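Local coordinates for protein alpha-fucosidase (PDB 2EAC) that probably hydrolyses alpha-L-fucosyl linkages, using the family 95 catalytic domain held in this piece of a longer bifidobacterial protein, at residues 566-571 with 650-655; 678-683 with 726-731; 423-428 with 509-514. One frame throughout, in Å; residues are numbered along the deposited sequence.

Contact 1. Residues 566-571 with 650-655; sequences PEQGPL and IKEWYF. With DFU ((2S,3R,4S,5R)-2-methylpiperidine-3,4,5-triol), chain E.
P570 packs against two aromatic side chains, W653 and F655. Its CD lies 4.2 Å from the centroid of the five-membered ring of W653, in an off-centre CH-pi contact. Its CG meets CZ of F655 at the edge of the phenyl ring, 3.7 Å away. The preceding residue comes close as well: G569 CA is 3.6 Å from W653 CZ2. The positive phi of G569 (79°) favours glycine, and the nearby indole leaves little room for a CB.

Two waters fill in the polar side. One takes the W653 NE1 hydrogen at 3.0 Å and donates to both Q568 O and P570 O, so the indole edge and the turn share a single water. The other donates to P566 O at 2.7 Å and to E652 OE2 at 2.6 Å. E652 reaches it as an extended chain, with CG anti to the backbone N (chi1 -177°). E652 CG lies on the opposite side of the indole from P570 CD.

Further out, the E652 carboxylate has other partners. OE1 forms a salt bridge with R710, and OE2 is hydrogen-bonded to S565. The arginine probably offsets its buried charge.

E567 turns away from the 650-655 loop, after a cis peptide bond that joins it to P566. N422 binds its OE1. Its OE2 forms a salt bridge with R678 and receives a weak bond from O2 of the bound DFU, 3.4 Å long. The arrangement joins the turn around strand 570-574 to the loop 650-655 in the family 95 catalytic domain, an (alpha/alpha)6 barrel, and that turn reaches the sugar-binding pocket.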
loop_
_atom_site.group_PDB
_atom_site.type_symbol
_atom_site.label_atom_id
_atom_site.label_comp_id
_atom_site.label_asym_id
_atom_site.label_seq_id
_atom_site.Cartn_x
_atom_site.Cartn_y
_atom_site.Cartn_z
ATOM N N PRO A 566 16.619 8.226 -0.748
ATOM C CA PRO A 566 15.953 7.944 0.520
ATOM C C PRO A 566 16.605 6.764 1.276
ATOM O O PRO A 566 16.944 5.753 0.645
ATOM C CB PRO A 566 14.523 7.599 0.099
ATOM C CG PRO A 566 14.339 8.272 -1.233
ATOM C CD PRO A 566 15.695 8.163 -1.895
ATOM N N GLU A 567 16.879 6.905 2.575
ATOM C CA GLU A 567 16.990 8.178 3.279
ATOM C C GLU A 567 18.368 8.179 3.964
ATOM O O GLU A 567 18.474 8.133 5.178
ATOM C CB GLU A 567 15.846 8.373 4.287
ATOM C CG GLU A 567 14.496 8.799 3.639
ATOM C CD GLU A 567 13.403 9.175 4.648
ATOM O OE1 GLU A 567 12.247 9.451 4.196
ATOM O OE2 GLU A 567 13.682 9.165 5.885
ATOM N N GLN A 568 19.423 8.221 3.159
ATOM C CA GLN A 568 20.797 8.190 3.675
ATOM C C GLN A 568 21.760 8.860 2.685
ATOM O O GLN A 568 21.385 9.223 1.557
ATOM C CB GLN A 568 21.264 6.751 3.970
ATOM C CG GLN A 568 21.530 5.928 2.703
ATOM C CD GLN A 568 22.314 4.614 2.897
ATOM O OE1 GLN A 568 22.460 3.840 1.946
ATOM N NE2 GLN A 568 22.813 4.366 4.097
ATOM N N GLY A 569 23.008 9.013 3.111
ATOM C CA GLY A 569 24.021 9.534 2.234
ATOM C C GLY A 569 23.968 11.041 2.083
ATOM O O GLY A 569 23.280 11.725 2.841
ATOM N N PRO A 570 24.712 11.564 1.101
ATOM C CA PRO A 570 24.855 13.000 0.813
ATOM C C PRO A 570 23.609 13.678 0.266
ATOM O O PRO A 570 22.839 13.084 -0.517
ATOM C CB PRO A 570 25.981 13.061 -0.228
ATOM C CG PRO A 570 26.513 11.693 -0.347
ATOM C CD PRO A 570 25.521 10.726 0.212
ATOM N N LEU A 571 23.428 14.936 0.670
ATOM C CA LEU A 571 22.325 15.748 0.185
ATOM C C LEU A 571 22.745 16.386 -1.116
ATOM O O LEU A 571 23.828 16.996 -1.187
ATOM C CB LEU A 571 21.953 16.882 1.167
ATOM C CG LEU A 571 21.401 16.691 2.577
ATOM C CD1 LEU A 571 20.989 18.062 3.150
ATOM C CD2 LEU A 571 20.235 15.770 2.583
ATOM N N ILE A 650 25.700 -2.930 -6.651
ATOM C CA ILE A 650 25.046 -1.901 -7.477
ATOM C C ILE A 650 25.375 -0.570 -6.771
ATOM O O ILE A 650 25.175 -0.449 -5.555
ATOM C CB ILE A 650 23.454 -2.045 -7.582
ATOM C CG1 ILE A 650 22.979 -3.419 -8.154
ATOM C CG2 ILE A 650 22.838 -0.880 -8.374
ATOM C CD1 ILE A 650 23.265 -3.682 -9.601
ATOM N N LYS A 651 25.892 0.424 -7.506
ATOM C CA LYS A 651 26.198 1.704 -6.865
ATOM C C LYS A 651 24.874 2.400 -6.539
ATOM O O LYS A 651 23.959 2.392 -7.371
ATOM C CB LYS A 651 27.005 2.622 -7.769
ATOM C CG LYS A 651 28.361 2.083 -8.268
ATOM C CD LYS A 651 29.078 3.199 -8.975
ATOM C CE LYS A 651 30.413 2.748 -9.555
ATOM N NZ LYS A 651 31.106 3.888 -10.202
ATOM N N GLU A 652 24.812 3.045 -5.370
ATOM C CA GLU A 652 23.670 3.851 -4.961
ATOM C C GLU A 652 23.831 5.303 -5.430
ATOM O O GLU A 652 22.835 5.998 -5.665
ATOM C CB GLU A 652 23.463 3.784 -3.434
ATOM C CG GLU A 652 22.233 4.559 -2.942
ATOM C CD GLU A 652 21.766 4.153 -1.559
ATOM O OE1 GLU A 652 22.395 3.257 -0.957
ATOM O OE2 GLU A 652 20.731 4.704 -1.083
ATOM N N TRP A 653 25.096 5.742 -5.578
ATOM C CA TRP A 653 25.442 7.060 -6.139
ATOM C C TRP A 653 26.466 6.877 -7.259
ATOM O O TRP A 653 27.311 5.977 -7.166
ATOM C CB TRP A 653 26.044 7.933 -5.040
ATOM C CG TRP A 653 25.106 8.155 -3.882
ATOM C CD1 TRP A 653 24.143 9.119 -3.788
ATOM C CD2 TRP A 653 25.016 7.379 -2.683
ATOM N NE1 TRP A 653 23.479 9.010 -2.590
ATOM C CE2 TRP A 653 23.991 7.948 -1.896
ATOM C CE3 TRP A 653 25.720 6.271 -2.181
ATOM C CZ2 TRP A 653 23.626 7.432 -0.645
ATOM C CZ3 TRP A 653 25.370 5.766 -0.946
ATOM C CH2 TRP A 653 24.327 6.347 -0.184
ATOM N N TYR A 654 26.449 7.712 -8.302
ATOM C CA TYR A 654 27.410 7.471 -9.394
ATOM C C TYR A 654 28.869 7.761 -9.058
ATOM O O TYR A 654 29.765 7.250 -9.743
ATOM C CB TYR A 654 26.978 8.082 -10.737
ATOM C CG TYR A 654 25.631 7.544 -11.136
ATOM C CD1 TYR A 654 25.504 6.231 -11.566
ATOM C CD2 TYR A 654 24.461 8.327 -11.017
ATOM C CE1 TYR A 654 24.267 5.701 -11.883
ATOM C CE2 TYR A 654 23.197 7.794 -11.351
ATOM C CZ TYR A 654 23.117 6.476 -11.753
ATOM O OH TYR A 654 21.930 5.905 -12.082
ATOM N N PHE A 655 29.120 8.551 -8.009
ATOM C CA PHE A 655 30.506 8.751 -7.554
ATOM C C PHE A 655 31.003 7.644 -6.643
ATOM O O PHE A 655 32.123 7.714 -6.136
ATOM C CB PHE A 655 30.739 10.122 -6.909
ATOM C CG PHE A 655 29.830 10.447 -5.763
ATOM C CD1 PHE A 655 29.524 9.522 -4.787
ATOM C CD2 PHE A 655 29.338 11.731 -5.625
ATOM C CE1 PHE A 655 28.708 9.856 -3.704
ATOM C CE2 PHE A 655 28.524 12.074 -4.537
ATOM C CZ PHE A 655 28.198 11.127 -3.587
HETATM C C1 DFU E . 10.064 7.253 5.853
HETATM C C2 DFU E . 10.789 5.972 6.261
HETATM C C3 DFU E . 10.341 5.515 7.656
HETATM C C4 DFU E . 8.822 5.340 7.713
HETATM C C5 DFU E . 8.112 6.641 7.295
HETATM C C6 DFU E . 6.591 6.474 7.280
HETATM O O4 DFU E . 8.422 4.292 6.800
HETATM O O3 DFU E . 10.992 4.282 7.984
HETATM O O2 DFU E . 12.217 6.160 6.172
HETATM N N5 DFU E . 8.624 7.052 6.003
HETATM O O HOH W 1 18.576 3.667 0.029
HETATM O O HOH W 2 21.716 10.622 -0.703
#

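Contact 2. Residues 678-683 with 726-731; sequences RHMSHL and GQRINS. With DFU ((2S,3R,4S,5R)-2-methylpiperidine-3,4,5-triol), chain E.
R728 reaches from helix 722-735 to the backbone of R678. Its NH1 donates to R678 O at 2.9 Å, and the bond is nearly straight (169°). The oxygen lies in the guanidinium plane, at its edge. M680 covers one face of the same group, with SD centred 3.8 Å above the plane.

This is the tight part. The M680 chain bends at its last torsion (chi3 -60°), which carries CE on to the helix. There CE is 3.7 Å from R728 CG and 3.6 Å from S731 OG.

The side of Q727 is looser and runs through water. One water accepts from M680 N and donates to Q727 OE1, at 2.6 Å from OE1. A second accepts from Q727 NE2 and donates to S731 OG; its bond to L683 O is weak. S731 OG in turn donates to Q727 O, one turn back.

R728 is held at both terminal nitrogens. NH1 also meets A724 O, and NH2 meets H677 O and R710 O. A leucine in place of R728 would probably leave the carbonyls of R678 and H677 without this donor and let the loop shift against the helix.

That loop carries ligand contacts. R678 NH2 donates to DFU O2 at 2.8 Å, and R678 NE donates to O3. H679 NE2 lies 2.7 Å from DFU O2, in a hydrogen bond whose donor may be either partner. One buried cation thus ties several backbone carbonyls together, and probably helps to set the position of the two residues that grip the inhibitor's hydroxyls.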
loop_
_atom_site.group_PDB
_atom_site.type_symbol
_atom_site.label_atom_id
_atom_site.label_comp_id
_atom_site.label_asym_id
_atom_site.label_seq_id
_atom_site.Cartn_x
_atom_site.Cartn_y
_atom_site.Cartn_z
ATOM N N ARG A 678 17.592 0.926 6.067
ATOM C CA ARG A 678 16.286 0.337 5.858
ATOM C C ARG A 678 15.827 0.428 4.395
ATOM O O ARG A 678 15.259 -0.529 3.861
ATOM C CB ARG A 678 15.263 0.947 6.816
ATOM C CG ARG A 678 15.121 2.481 6.768
ATOM C CD ARG A 678 14.361 3.001 8.044
ATOM N NE ARG A 678 14.044 4.413 7.838
ATOM C CZ ARG A 678 14.943 5.402 7.874
ATOM N NH1 ARG A 678 16.211 5.140 8.193
ATOM N NH2 ARG A 678 14.562 6.656 7.610
ATOM N N HIS A 679 16.060 1.585 3.770
ATOM C CA HIS A 679 15.730 1.804 2.340
ATOM C C HIS A 679 16.765 1.080 1.471
ATOM O O HIS A 679 17.931 0.941 1.865
ATOM C CB HIS A 679 15.742 3.311 2.006
ATOM C CG HIS A 679 14.616 4.092 2.616
ATOM N ND1 HIS A 679 13.461 4.412 1.917
ATOM C CD2 HIS A 679 14.467 4.627 3.855
ATOM C CE1 HIS A 679 12.645 5.089 2.711
ATOM N NE2 HIS A 679 13.234 5.241 3.886
ATOM N N MET A 680 16.340 0.624 0.297
ATOM C CA MET A 680 17.263 0.115 -0.702
ATOM C C MET A 680 16.900 0.804 -2.009
ATOM O O MET A 680 16.452 0.178 -2.973
ATOM C CB MET A 680 17.163 -1.409 -0.804
ATOM C CG MET A 680 17.337 -2.115 0.569
ATOM S SD MET A 680 17.455 -3.905 0.385
ATOM C CE MET A 680 15.876 -4.266 -0.388
ATOM N N SER A 681 17.082 2.126 -2.020
ATOM C CA SER A 681 16.453 2.982 -3.009
ATOM C C SER A 681 17.109 2.721 -4.347
ATOM O O SER A 681 16.555 3.024 -5.390
ATOM C CB SER A 681 16.546 4.453 -2.567
ATOM O OG SER A 681 15.629 4.681 -1.488
ATOM N N HIS A 682 18.287 2.108 -4.305
ATOM C CA HIS A 682 19.058 1.883 -5.524
ATOM C C HIS A 682 18.774 0.531 -6.203
ATOM O O HIS A 682 19.303 0.276 -7.275
ATOM C CB HIS A 682 20.537 2.036 -5.244
ATOM C CG HIS A 682 21.069 1.036 -4.271
ATOM N ND1 HIS A 682 20.470 0.790 -3.056
ATOM C CD2 HIS A 682 22.160 0.236 -4.328
ATOM C CE1 HIS A 682 21.167 -0.130 -2.408
ATOM N NE2 HIS A 682 22.195 -0.479 -3.158
ATOM N N LEU A 683 17.922 -0.289 -5.593
ATOM C CA LEU A 683 17.579 -1.609 -6.106
ATOM C C LEU A 683 16.145 -1.704 -6.655
ATOM O O LEU A 683 15.649 -2.806 -6.933
ATOM C CB LEU A 683 17.811 -2.672 -5.028
ATOM C CG LEU A 683 19.246 -2.783 -4.451
ATOM C CD1 LEU A 683 19.317 -3.841 -3.349
ATOM C CD2 LEU A 683 20.305 -3.097 -5.537
ATOM N N GLY A 726 9.797 -6.200 4.420
ATOM C CA GLY A 726 8.832 -6.478 3.330
ATOM C C GLY A 726 9.424 -6.193 1.947
ATOM O O GLY A 726 9.239 -6.996 1.005
ATOM N N GLN A 727 10.136 -5.064 1.804
ATOM C CA GLN A 727 10.865 -4.805 0.548
ATOM C C GLN A 727 11.946 -5.863 0.273
ATOM O O GLN A 727 12.147 -6.299 -0.870
ATOM C CB GLN A 727 11.462 -3.390 0.508
ATOM C CG GLN A 727 12.033 -3.024 -0.868
ATOM C CD GLN A 727 12.527 -1.593 -0.926
ATOM O OE1 GLN A 727 12.209 -0.787 -0.050
ATOM N NE2 GLN A 727 13.336 -1.271 -1.942
ATOM N N ARG A 728 12.637 -6.298 1.329
ATOM C CA ARG A 728 13.675 -7.309 1.156
ATOM C C ARG A 728 13.103 -8.647 0.701
ATOM O O ARG A 728 13.751 -9.346 -0.074
ATOM C CB ARG A 728 14.507 -7.464 2.425
ATOM C CG ARG A 728 15.470 -6.297 2.659
ATOM C CD ARG A 728 15.881 -6.210 4.154
ATOM N NE ARG A 728 16.986 -5.264 4.320
ATOM C CZ ARG A 728 16.887 -3.942 4.195
ATOM N NH1 ARG A 728 15.708 -3.346 3.912
ATOM N NH2 ARG A 728 17.973 -3.217 4.348
ATOM N N ILE A 729 11.892 -8.997 1.166
ATOM C CA ILE A 729 11.279 -10.270 0.786
ATOM C C ILE A 729 11.018 -10.274 -0.732
ATOM O O ILE A 729 11.421 -11.203 -1.432
ATOM C CB ILE A 729 9.936 -10.539 1.508
ATOM C CG1 ILE A 729 10.134 -10.626 3.024
ATOM C CG2 ILE A 729 9.343 -11.827 0.973
ATOM C CD1 ILE A 729 8.861 -10.574 3.832
ATOM N N ASN A 730 10.375 -9.211 -1.213
ATOM C CA ASN A 730 10.118 -9.002 -2.632
ATOM C C ASN A 730 11.363 -8.924 -3.523
ATOM O O ASN A 730 11.370 -9.459 -4.654
ATOM C CB ASN A 730 9.295 -7.722 -2.786
ATOM C CG ASN A 730 7.828 -7.911 -2.399
ATOM O OD1 ASN A 730 6.984 -8.312 -3.247
ATOM N ND2 ASN A 730 7.504 -7.625 -1.123
ATOM N N SER A 731 12.397 -8.227 -3.042
ATOM C CA SER A 731 13.639 -8.081 -3.792
ATOM C C SER A 731 14.368 -9.443 -3.909
ATOM O O SER A 731 14.832 -9.795 -4.985
ATOM C CB SER A 731 14.545 -7.036 -3.127
ATOM O OG SER A 731 13.857 -5.800 -2.985
HETATM C C1 DFU E . 10.064 7.253 5.853
HETATM C C2 DFU E . 10.789 5.972 6.261
HETATM C C3 DFU E . 10.341 5.515 7.656
HETATM C C4 DFU E . 8.822 5.340 7.713
HETATM C C5 DFU E . 8.112 6.641 7.295
HETATM C C6 DFU E . 6.591 6.474 7.280
HETATM O O4 DFU E . 8.422 4.292 6.800
HETATM O O3 DFU E . 10.992 4.282 7.984
HETATM O O2 DFU E . 12.217 6.160 6.172
HETATM N N5 DFU E . 8.624 7.052 6.003
HETATM O O HOH W 3 13.676 1.284 -0.339
HETATM O O HOH W 4 13.844 -3.198 -4.041
#

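Contact 3. Residues 423-428 with 509-514. With DFU ((2S,3R,4S,5R)-2-methylpiperidine-3,4,5-triol), chain E.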
loop_
_atom_site.group_PDB
_atom_site.type_symbol
_atom_site.label_atom_id
_atom_site.label_comp_id
_atom_site.label_asym_id
_atom_site.label_seq_id
_atom_site.Cartn_x
_atom_site.Cartn_y
_atom_site.Cartn_z
ATOM N N VAL A 423 8.183 5.048 -0.614
ATOM C CA VAL A 423 8.171 3.554 -0.557
ATOM C C VAL A 423 6.843 3.042 0.024
ATOM O O VAL A 423 6.380 1.966 -0.351
ATOM C CB VAL A 423 9.352 2.881 0.251
ATOM C CG1 VAL A 423 9.358 3.296 1.743
ATOM C CG2 VAL A 423 9.323 1.304 0.109
ATOM N N ASN A 424 6.245 3.786 0.962
ATOM C CA ASN A 424 5.211 3.167 1.767
ATOM C C ASN A 424 3.883 2.994 1.040
ATOM O O ASN A 424 3.256 1.911 1.138
ATOM C CB ASN A 424 5.009 3.898 3.106
ATOM C CG ASN A 424 6.314 4.217 3.781
ATOM O OD1 ASN A 424 6.955 5.199 3.450
ATOM N ND2 ASN A 424 6.723 3.370 4.705
ATOM N N LEU A 425 3.433 4.057 0.380
ATOM C CA LEU A 425 2.181 4.021 -0.400
ATOM C C LEU A 425 2.328 3.048 -1.549
ATOM O O LEU A 425 1.377 2.370 -1.901
ATOM C CB LEU A 425 1.802 5.404 -0.954
ATOM C CG LEU A 425 0.413 5.547 -1.640
ATOM C CD1 LEU A 425 -0.772 5.101 -0.682
ATOM C CD2 LEU A 425 0.204 6.977 -2.134
ATOM N N GLN A 426 3.518 2.966 -2.124
ATOM C CA GLN A 426 3.793 1.997 -3.192
ATOM C C GLN A 426 3.623 0.593 -2.655
ATOM O O GLN A 426 2.969 -0.243 -3.305
ATOM C CB GLN A 426 5.212 2.178 -3.707
ATOM C CG GLN A 426 5.382 3.480 -4.541
ATOM C CD GLN A 426 5.733 4.738 -3.746
ATOM O OE1 GLN A 426 5.837 4.725 -2.507
ATOM N NE2 GLN A 426 5.885 5.866 -4.479
ATOM N N MET A 427 4.202 0.340 -1.471
ATOM C CA MET A 427 4.127 -0.996 -0.853
ATOM C C MET A 427 2.698 -1.393 -0.556
ATOM O O MET A 427 2.329 -2.563 -0.729
ATOM C CB MET A 427 4.977 -1.082 0.425
ATOM C CG MET A 427 4.982 -2.466 1.044
ATOM S SD MET A 427 6.150 -2.679 2.429
ATOM C CE MET A 427 7.626 -1.949 1.718
ATOM N N ASN A 428 1.867 -0.430 -0.157
ATOM C CA ASN A 428 0.428 -0.674 -0.000
ATOM C C ASN A 428 -0.218 -1.290 -1.248
ATOM O O ASN A 428 -1.170 -2.087 -1.139
ATOM C CB ASN A 428 -0.340 0.619 0.365
ATOM C CG ASN A 428 -0.111 1.043 1.821
ATOM O OD1 ASN A 428 0.832 0.595 2.472
ATOM N ND2 ASN A 428 -0.945 1.936 2.310
ATOM N N PRO A 509 6.980 9.469 -10.576
ATOM C CA PRO A 509 7.381 8.296 -11.359
ATOM C C PRO A 509 7.147 6.956 -10.664
ATOM O O PRO A 509 6.635 6.046 -11.269
ATOM C CB PRO A 509 8.880 8.541 -11.569
ATOM C CG PRO A 509 8.934 9.980 -11.758
ATOM C CD PRO A 509 7.948 10.557 -10.771
ATOM N N TRP A 510 7.504 6.833 -9.390
ATOM C CA TRP A 510 7.429 5.554 -8.739
ATOM C C TRP A 510 5.998 5.154 -8.494
ATOM O O TRP A 510 5.628 4.049 -8.811
ATOM C CB TRP A 510 8.237 5.562 -7.441
ATOM C CG TRP A 510 8.388 4.210 -6.753
ATOM C CD1 TRP A 510 7.910 2.997 -7.172
ATOM C CD2 TRP A 510 9.103 3.952 -5.529
ATOM N NE1 TRP A 510 8.282 2.015 -6.286
ATOM C CE2 TRP A 510 8.998 2.572 -5.265
ATOM C CE3 TRP A 510 9.811 4.763 -4.627
ATOM C CZ2 TRP A 510 9.569 1.973 -4.129
ATOM C CZ3 TRP A 510 10.394 4.151 -3.480
ATOM C CH2 TRP A 510 10.280 2.774 -3.272
ATOM N N ILE A 511 5.163 6.026 -7.943
ATOM C CA ILE A 511 3.742 5.644 -7.772
ATOM C C ILE A 511 3.042 5.354 -9.125
ATOM O O ILE A 511 2.064 4.609 -9.175
ATOM C CB ILE A 511 2.950 6.704 -6.911
ATOM C CG1 ILE A 511 1.683 6.061 -6.270
ATOM C CG2 ILE A 511 2.650 7.964 -7.777
ATOM C CD1 ILE A 511 1.960 5.054 -5.135
ATOM N N LEU A 512 3.548 5.930 -10.223
ATOM C CA LEU A 512 3.038 5.611 -11.569
ATOM C C LEU A 512 3.356 4.187 -12.016
ATOM O O LEU A 512 2.705 3.681 -12.920
ATOM C CB LEU A 512 3.543 6.613 -12.631
ATOM C CG LEU A 512 2.916 8.006 -12.567
ATOM C CD1 LEU A 512 3.567 8.937 -13.595
ATOM C CD2 LEU A 512 1.361 7.951 -12.719
ATOM N N GLN A 513 4.347 3.539 -11.420
ATOM C CA GLN A 513 4.446 2.065 -11.593
ATOM C C GLN A 513 3.218 1.331 -11.055
ATOM O O GLN A 513 2.592 0.529 -11.764
ATOM C CB GLN A 513 5.689 1.517 -10.902
ATOM C CG GLN A 513 6.952 1.974 -11.585
ATOM C CD GLN A 513 8.157 1.196 -11.142
ATOM O OE1 GLN A 513 8.108 -0.036 -11.006
ATOM N NE2 GLN A 513 9.263 1.896 -10.945
ATOM N N ASN A 514 2.842 1.605 -9.797
ATOM C CA ASN A 514 1.630 0.964 -9.251
ATOM C C ASN A 514 0.402 1.185 -10.141
ATOM O O ASN A 514 -0.416 0.276 -10.337
ATOM C CB ASN A 514 1.327 1.467 -7.832
ATOM C CG ASN A 514 2.420 1.120 -6.837
ATOM O OD1 ASN A 514 2.296 0.147 -6.053
ATOM N ND2 ASN A 514 3.491 1.905 -6.849
HETATM C C1 DFU E . 10.064 7.253 5.853
HETATM C C2 DFU E . 10.789 5.972 6.261
HETATM C C3 DFU E . 10.341 5.515 7.656
HETATM C C4 DFU E . 8.822 5.340 7.713
HETATM C C5 DFU E . 8.112 6.641 7.295
HETATM C C6 DFU E . 6.591 6.474 7.280
HETATM O O4 DFU E . 8.422 4.292 6.800
HETATM O O3 DFU E . 10.992 4.282 7.984
HETATM O O2 DFU E . 12.217 6.160 6.172
HETATM N N5 DFU E . 8.624 7.052 6.003
#
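Helix 424-428 and helix 509-514 run almost parallel, 6° apart with axes 9.4 Å from each other, and come closest at the CA atoms of Q426 and I511, 5.9 Å apart. Q426 contributes the largest area. Its CG sits over the five-membered ring of the W510 indole, 3.6 Å from the centroid and 5° off the normal, a CH-pi contact. The chain then bends at chi2. This folds the amide over the indole, stacked with the two planes 26° apart. Q426 NE2 is hydrogen-bonded to M421 O, which probably helps to fix the rotation of the amide.

V423, at the N-cap position, lies beside the far end of the indole, with CB 3.6 Å from W510 CH2. On the other flank, I511 CD1 touches L425 CG at 3.9 Å and Q426 CG at 3.8 Å. The N514 amide crosses Q426 at about a right angle, close to its backbone carbonyl.

N424 lies on the far side of its helix from 509-514. Its ND2 donates to O4 of the bound DFU at 2.9 Å, and is also bonded to D767. The interface is therefore mostly carbon against carbon and aromatic face. The NH2 group of its central amide has a backbone carbonyl as partner, and the polar ligand contact is left to the helix's other side.

In the fold
The three contacts lie in the family 95 catalytic domain and all touch DFU. Contacts 1 and 2 have centres 14 Å apart and meet directly: E567 OE2 forms a salt bridge with R678 NH2 (3.2 Å), and P566 O lies 2.7 Å from S681 OG, a probable hydrogen bond. Contacts 2 and 3 are 13 Å apart by centres and meet by packing, with Q727 OE1 3.6 Å from V423 CG2. Contacts 1 and 3 do not touch; their nearest atoms are about 6 Å apart. Contact 2 therefore lies between the others. It binds DFU O2, which contact 1 reaches only weakly, whereas contact 3 takes O4. H761 and W723 also bond the inhibitor.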